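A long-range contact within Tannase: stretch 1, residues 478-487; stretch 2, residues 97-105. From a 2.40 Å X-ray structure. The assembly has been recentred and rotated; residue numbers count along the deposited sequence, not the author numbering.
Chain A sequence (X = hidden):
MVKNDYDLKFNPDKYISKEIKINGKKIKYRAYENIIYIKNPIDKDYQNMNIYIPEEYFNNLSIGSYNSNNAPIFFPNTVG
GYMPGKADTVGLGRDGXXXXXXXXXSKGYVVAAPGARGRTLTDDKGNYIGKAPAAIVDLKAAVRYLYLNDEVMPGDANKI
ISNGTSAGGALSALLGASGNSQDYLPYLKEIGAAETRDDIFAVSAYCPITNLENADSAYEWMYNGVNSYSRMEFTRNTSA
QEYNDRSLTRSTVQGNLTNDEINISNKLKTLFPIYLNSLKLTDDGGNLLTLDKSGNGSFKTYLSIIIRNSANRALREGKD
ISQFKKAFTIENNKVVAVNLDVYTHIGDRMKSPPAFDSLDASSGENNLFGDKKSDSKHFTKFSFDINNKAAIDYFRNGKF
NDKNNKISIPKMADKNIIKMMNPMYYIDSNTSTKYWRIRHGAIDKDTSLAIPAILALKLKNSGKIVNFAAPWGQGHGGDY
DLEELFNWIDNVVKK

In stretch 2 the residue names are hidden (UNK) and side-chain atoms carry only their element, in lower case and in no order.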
ATOM      1  N   GLY A 478       8.344  -0.144  -5.309  1.00 26.97           N
ATOM      2  CA  GLY A 478       7.789   1.190  -5.388  1.00 29.66           C
ATOM      3  C   GLY A 478       8.882   2.181  -5.718  1.00 28.85           C
ATOM      4  O   GLY A 478      10.070   1.853  -5.705  1.00 29.69           O
ATOM      5  N   ASP A 479       8.455   3.401  -6.045  1.00 23.57           N
ATOM      6  CA  ASP A 479       9.351   4.545  -6.247  1.00 21.42           C
ATOM      7  C   ASP A 479      10.320   4.322  -7.397  1.00 24.42           C
ATOM      8  O   ASP A 479      11.425   4.867  -7.392  1.00 34.19           O
ATOM      9  CB  ASP A 479      10.137   4.888  -4.970  1.00 25.75           C
ATOM     10  CG  ASP A 479       9.244   5.357  -3.837  1.00 36.44           C
ATOM     11  OD1 ASP A 479       9.771   5.534  -2.721  1.00 40.41           O
ATOM     12  OD2 ASP A 479       8.022   5.567  -4.053  1.00 39.13           O
ATOM     13  N   TYR A 480       9.951   3.495  -8.377  1.00 24.14           N
ATOM     14  CA  TYR A 480      10.849   3.246  -9.498  1.00 30.74           C
ATOM     15  C   TYR A 480      10.649   4.247 -10.628  1.00 32.56           C
ATOM     16  O   TYR A 480      11.325   4.148 -11.655  1.00 39.89           O
ATOM     17  CB  TYR A 480      10.657   1.826 -10.021  1.00 23.01           C
ATOM     18  CG  TYR A 480       9.205   1.442 -10.087  1.00 26.99           C
ATOM     19  CD1 TYR A 480       8.611   0.752  -9.047  1.00 27.69           C
ATOM     20  CD2 TYR A 480       8.422   1.778 -11.185  1.00 26.63           C
ATOM     21  CE1 TYR A 480       7.297   0.404  -9.087  1.00 28.02           C
ATOM     22  CE2 TYR A 480       7.090   1.451 -11.223  1.00 21.27           C
ATOM     23  CZ  TYR A 480       6.533   0.762 -10.173  1.00 25.06           C
ATOM     24  OH  TYR A 480       5.210   0.401 -10.195  1.00 26.85           O
ATOM     25  N   ASP A 481       9.767   5.222 -10.436  1.00 35.20           N
ATOM     26  CA  ASP A 481       9.329   6.158 -11.469  1.00 31.84           C
ATOM     27  C   ASP A 481       9.173   7.556 -10.880  1.00 35.26           C
ATOM     28  O   ASP A 481       8.177   8.244 -11.114  1.00 35.03           O
ATOM     29  CB  ASP A 481       8.001   5.687 -12.064  1.00 31.79           C
ATOM     30  CG  ASP A 481       6.917   5.510 -10.995  1.00 37.47           C
ATOM     31  OD1 ASP A 481       5.722   5.437 -11.351  1.00 36.30           O
ATOM     32  OD2 ASP A 481       7.260   5.451  -9.786  1.00 38.08           O
ATOM     33  N   LEU A 482      10.160   7.999 -10.090  1.00 31.68           N
ATOM     34  CA  LEU A 482       9.972   9.237  -9.330  1.00 31.40           C
ATOM     35  C   LEU A 482       9.726  10.441 -10.231  1.00 31.78           C
ATOM     36  O   LEU A 482       9.046  11.391  -9.820  1.00 39.25           O
ATOM     37  CB  LEU A 482      11.175   9.509  -8.424  1.00 29.41           C
ATOM     38  CG  LEU A 482      11.311   8.500  -7.281  1.00 34.44           C
ATOM     39  CD1 LEU A 482      12.381   8.919  -6.289  1.00 34.74           C
ATOM     40  CD2 LEU A 482       9.979   8.302  -6.579  1.00 31.34           C
ATOM     41  N   GLU A 483      10.292  10.452 -11.442  1.00 38.77           N
ATOM     42  CA  GLU A 483      10.071  11.597 -12.325  1.00 42.37           C
ATOM     43  C   GLU A 483       8.600  11.685 -12.726  1.00 34.68           C
ATOM     44  O   GLU A 483       7.971  12.732 -12.578  1.00 28.55           O
ATOM     45  CB  GLU A 483      10.967  11.520 -13.562  1.00 43.51           C
ATOM     46  CG  GLU A 483      10.525  12.469 -14.671  1.00 54.66           C
ATOM     47  CD  GLU A 483      11.569  12.643 -15.773  1.00 67.67           C
ATOM     48  OE1 GLU A 483      11.425  13.572 -16.600  1.00 72.46           O
ATOM     49  OE2 GLU A 483      12.534  11.853 -15.817  1.00 73.59           O
ATOM     50  N   GLU A 484       8.019  10.569 -13.163  1.00 37.24           N
ATOM     51  CA  GLU A 484       6.588  10.532 -13.463  1.00 38.29           C
ATOM     52  C   GLU A 484       5.741  10.824 -12.226  1.00 35.13           C
ATOM     53  O   GLU A 484       4.734  11.536 -12.315  1.00 35.94           O
ATOM     54  CB  GLU A 484       6.226   9.172 -14.055  1.00 26.11           C
ATOM     55  CG  GLU A 484       7.253   8.711 -15.048  1.00 50.92           C
ATOM     56  CD  GLU A 484       6.808   7.495 -15.822  1.00 62.69           C
ATOM     57  OE1 GLU A 484       7.533   6.463 -15.773  1.00 67.46           O
ATOM     58  OE2 GLU A 484       5.744   7.575 -16.481  1.00 57.47           O
ATOM     59  N   LEU A 485       6.123  10.271 -11.070  1.00 30.97           N
ATOM     60  CA  LEU A 485       5.322  10.449  -9.864  1.00 23.83           C
ATOM     61  C   LEU A 485       5.186  11.914  -9.517  1.00 32.47           C
ATOM     62  O   LEU A 485       4.088  12.389  -9.212  1.00 40.18           O
ATOM     63  CB  LEU A 485       5.933   9.692  -8.687  1.00 23.02           C
ATOM     64  CG  LEU A 485       5.278  10.005  -7.331  1.00 32.19           C
ATOM     65  CD1 LEU A 485       3.810   9.635  -7.356  1.00 35.65           C
ATOM     66  CD2 LEU A 485       5.965   9.275  -6.189  1.00 33.80           C
ATOM     67  N   PHE A 486       6.292  12.654  -9.552  1.00 32.19           N
ATOM     68  CA  PHE A 486       6.223  14.055  -9.163  1.00 32.58           C
ATOM     69  C   PHE A 486       5.692  14.937 -10.292  1.00 35.08           C
ATOM     70  O   PHE A 486       5.278  16.080 -10.043  1.00 30.88           O
ATOM     71  CB  PHE A 486       7.603  14.503  -8.651  1.00 33.24           C
ATOM     72  CG  PHE A 486       7.876  14.062  -7.209  1.00 34.46           C
ATOM     73  CD1 PHE A 486       7.474  14.846  -6.137  1.00 26.60           C
ATOM     74  CD2 PHE A 486       8.490  12.847  -6.938  1.00 30.90           C
ATOM     75  CE1 PHE A 486       7.698  14.442  -4.826  1.00 28.27           C
ATOM     76  CE2 PHE A 486       8.719  12.436  -5.631  1.00 25.17           C
ATOM     77  CZ  PHE A 486       8.317  13.228  -4.571  1.00 25.24           C
ATOM     78  N   ASN A 487       5.665  14.426 -11.520  1.00 28.08           N
ATOM     79  CA  ASN A 487       4.880  15.081 -12.558  1.00 44.18           C
ATOM     80  C   ASN A 487       3.392  15.027 -12.214  1.00 41.02           C
ATOM     81  O   ASN A 487       2.692  16.047 -12.279  1.00 28.99           O
ATOM     82  CB  ASN A 487       5.165  14.423 -13.909  1.00 45.84           C
ATOM     83  CG  ASN A 487       6.533  14.813 -14.476  1.00 43.62           C
ATOM     84  OD1 ASN A 487       7.069  15.884 -14.178  1.00 41.50           O
ATOM     85  ND2 ASN A 487       7.096  13.939 -15.297  1.00 45.09           N
ATOM     86  N   UNK A  97      20.612   6.819  -6.792  1.00 50.94           N
ATOM     87  CA  UNK A  97      19.945   8.045  -7.190  1.00 52.66           C
ATOM     88  C   UNK A  97      19.129   8.575  -6.021  1.00 47.43           C
ATOM     89  O   UNK A  97      18.889   7.881  -5.032  1.00 48.57           O
ATOM     90  c   UNK A  97      20.839   7.990 -11.840  1.00 71.24           C
ATOM     91  c   UNK A  97      19.800   7.221  -9.643  1.00 64.51           C
ATOM     92  c   UNK A  97      19.061   7.813  -8.427  1.00 59.94           C
ATOM     93  n   UNK A  97      21.259   9.312 -12.401  1.00 73.78           N
ATOM     94  c   UNK A  97      19.623   8.081 -10.907  1.00 68.30           C
ATOM     95  N   UNK A  98      18.714   9.833  -6.149  1.00 48.33           N
ATOM     96  CA  UNK A  98      17.928  10.505  -5.125  1.00 36.69           C
ATOM     97  C   UNK A  98      16.747   9.655  -4.708  1.00 31.93           C
ATOM     98  O   UNK A  98      16.007   9.150  -5.555  1.00 39.22           O
ATOM     99  c   UNK A  98      17.428  11.843  -5.666  1.00 31.87           C
ATOM    100  N   UNK A  99      16.564   9.495  -3.399  1.00 32.66           N
ATOM    101  CA  UNK A  99      15.354   8.844  -2.924  1.00 24.52           C
ATOM    102  C   UNK A  99      14.175   9.823  -3.015  1.00 33.46           C
ATOM    103  O   UNK A  99      14.327  10.984  -3.427  1.00 25.17           O
ATOM    104  n   UNK A  99      15.533   8.705   0.838  1.00 24.16           N
ATOM    105  c   UNK A  99      15.428   9.237  -0.377  1.00 29.88           C
ATOM    106  c   UNK A  99      15.578   8.243  -1.530  1.00 24.13           C
ATOM    107  o   UNK A  99      15.273  10.451  -0.554  1.00 25.78           O
ATOM    108  N   UNK A 100      12.983   9.349  -2.622  1.00 23.16           N
ATOM    109  CA  UNK A 100      11.764  10.108  -2.860  1.00 31.12           C
ATOM    110  C   UNK A 100      11.725  11.411  -2.066  1.00 33.11           C
ATOM    111  O   UNK A 100      11.155  12.406  -2.538  1.00 24.05           O
ATOM    112  o   UNK A 100      10.425   9.018  -1.164  1.00 30.39           O
ATOM    113  c   UNK A 100      10.551   9.230  -2.549  1.00 31.03           C
ATOM    114  N   UNK A 101      12.320  11.421  -0.868  1.00 30.14           N
ATOM    115  CA  UNK A 101      12.325  12.627  -0.045  1.00 24.51           C
ATOM    116  C   UNK A 101      13.296  13.659  -0.597  1.00 31.53           C
ATOM    117  O   UNK A 101      13.003  14.864  -0.588  1.00 26.66           O
ATOM    118  c   UNK A 101      11.687  11.527   2.261  1.00 26.67           C
ATOM    119  c   UNK A 101      12.696  12.283   1.398  1.00 24.97           C
ATOM    120  c   UNK A 101      11.521  10.061   1.820  1.00 25.53           C
ATOM    121  c   UNK A 101      12.098  11.625   3.729  1.00 30.21           C
ATOM    122  N   UNK A 102      14.476  13.207  -1.044  1.00 30.95           N
ATOM    123  CA  UNK A 102      15.405  14.104  -1.731  1.00 35.73           C
ATOM    124  C   UNK A 102      14.779  14.661  -3.005  1.00 38.27           C
ATOM    125  O   UNK A 102      14.934  15.845  -3.323  1.00 38.14           O
ATOM    126  o   UNK A 102      17.338  12.884  -0.890  1.00 33.59           O
ATOM    127  c   UNK A 102      17.629  14.267  -2.863  1.00 29.81           C
ATOM    128  c   UNK A 102      16.693  13.364  -2.081  1.00 35.56           C
ATOM    129  N   UNK A 103      14.088  13.806  -3.760  1.00 36.04           N
ATOM    130  CA  UNK A 103      13.369  14.261  -4.940  1.00 34.14           C
ATOM    131  C   UNK A 103      12.339  15.322  -4.563  1.00 37.19           C
ATOM    132  O   UNK A 103      12.263  16.383  -5.195  1.00 32.87           O
ATOM    133  c   UNK A 103      11.580  14.139  -7.635  1.00 47.07           C
ATOM    134  c   UNK A 103      12.704  13.069  -5.639  1.00 38.13           C
ATOM    135  c   UNK A 103      12.567  13.287  -7.130  1.00 46.76           C
ATOM    136  c   UNK A 103      11.463  14.386  -8.995  1.00 42.55           C
ATOM    137  c   UNK A 103      12.328  13.770  -9.874  1.00 44.10           C
ATOM    138  c   UNK A 103      13.322  12.906  -9.398  1.00 43.65           C
ATOM    139  o   UNK A 103      12.198  14.016 -11.224  1.00 43.39           O
ATOM    140  c   UNK A 103      13.438  12.673  -8.032  1.00 40.59           C
ATOM    141  N   UNK A 104      11.560  15.056  -3.509  1.00 32.91           N
ATOM    142  CA  UNK A 104      10.539  15.998  -3.073  1.00 26.76           C
ATOM    143  C   UNK A 104      11.153  17.355  -2.725  1.00 40.96           C
ATOM    144  O   UNK A 104      10.661  18.405  -3.164  1.00 45.97           O
ATOM    145  c   UNK A 104       9.765  15.415  -1.889  1.00 25.64           C
ATOM    146  N   UNK A 105      12.248  17.353  -1.960  1.00 38.51           N
ATOM    147  CA  UNK A 105      12.877  18.609  -1.562  1.00 35.22           C
ATOM    148  C   UNK A 105      13.383  19.389  -2.767  1.00 31.55           C
ATOM    149  O   UNK A 105      13.285  20.621  -2.796  1.00 39.06           O
ATOM    150  c   UNK A 105      13.628  18.074   0.867  1.00 36.97           C
ATOM    151  c   UNK A 105      14.856  17.601   1.624  1.00 37.08           C
ATOM    152  c   UNK A 105      14.023  18.348  -0.587  1.00 35.88           C
ATOM    153  c   UNK A 105      13.005  19.309   1.528  1.00 30.68           C
TER

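Position 97 carries four carbons in a row ending in a nitrogen, the unbranched amine of a lysine. The chain is exposed and comes no nearer to stretch 1 than the 7.1 Å between Lys97 CB and Leu482 CD1, so the residue stands outside the contact.

Position 98 has a single side-chain carbon and is therefore alanine. Its methyl points sideways, and what Ala98 offers is backbone: its O lies 3.7 Å from Leu482 CD1.

At position 99 two carbons lead to one oxygen and one nitrogen. That pattern fits asparagine, and the oxygen's role as acceptor agrees with it: Asn99 OD1 takes a hydrogen bond from the backbone N of position 102 at 2.9 Å and nearly straight, capping the helix that starts at the next position. The side chain points away from stretch 1, leaving the carbonyl carbon Asn99 C 3.8 Å from Leu482 CD1. One residue thus serves the helix with its side chain and the contact with its backbone.

Position 100 shows one carbon followed by one oxygen, a serine. Leu482 comes close to the backbone here: Leu482 CD1 is 3.7 Å from Ser100 CA, and the CA atoms of Leu482 and Ser100 are 6.8 Å apart. Asp479 OD1 sits 3.8 Å from Ser100 CB, while Ser100 O, which accepts the helical bond from the N of position 104, also lies 3.6 Å from Phe486 CZ.

Four carbons forked at the second mark position 101 as leucine. Leu101 points away and is buried against other parts of the protein.

Position 102 bears a carbon carrying one oxygen and one carbon, the branch of a threonine. Thr102 does not touch stretch 1; its backbone N completes the cap described above.

Position 103 has one carbon and then a six-carbon ring bearing an oxygen, which is tyrosine. It gives more area to the contact than any other residue. Leu482 CB lies over one face of the Tyr103 ring, 4.2 Å from its centroid in a CH-pi contact. The Phe486 ring is tilted 24° from the Tyr103 ring, with centroids 5.1 Å apart, and the two are slid past each other and barely overlap; Phe486 CD2 nevertheless reaches Tyr103 CD1 at 3.4 Å. Farther out, Tyr103 OH is 3.4 Å from Glu483 CA.

A lone carbon identifies position 104 as alanine. Ala104 CB and Phe486 CE1 are 3.7 Å apart, a close fit of methyl against ring.

Position 105 again has four carbons forked at the second, a leucine, and Leu105 points away.

The contact works by shape, with no hydrogen bond between the stretches. Two helices cross at 48° with their axes 10.9 Å apart at closest approach. Leu482 and Phe486, one turn apart, meet Ser100 and Ala104, also one turn apart, while Tyr103 lies against both large residues. The pattern is small residues, Ser100 and Ala104, where Leu482 and Phe486 approach the backbone, and a broad ring at Tyr103 that packs against Leu482, Glu483 and Phe486.

Stretch 2 97-105: KANSLTYAL
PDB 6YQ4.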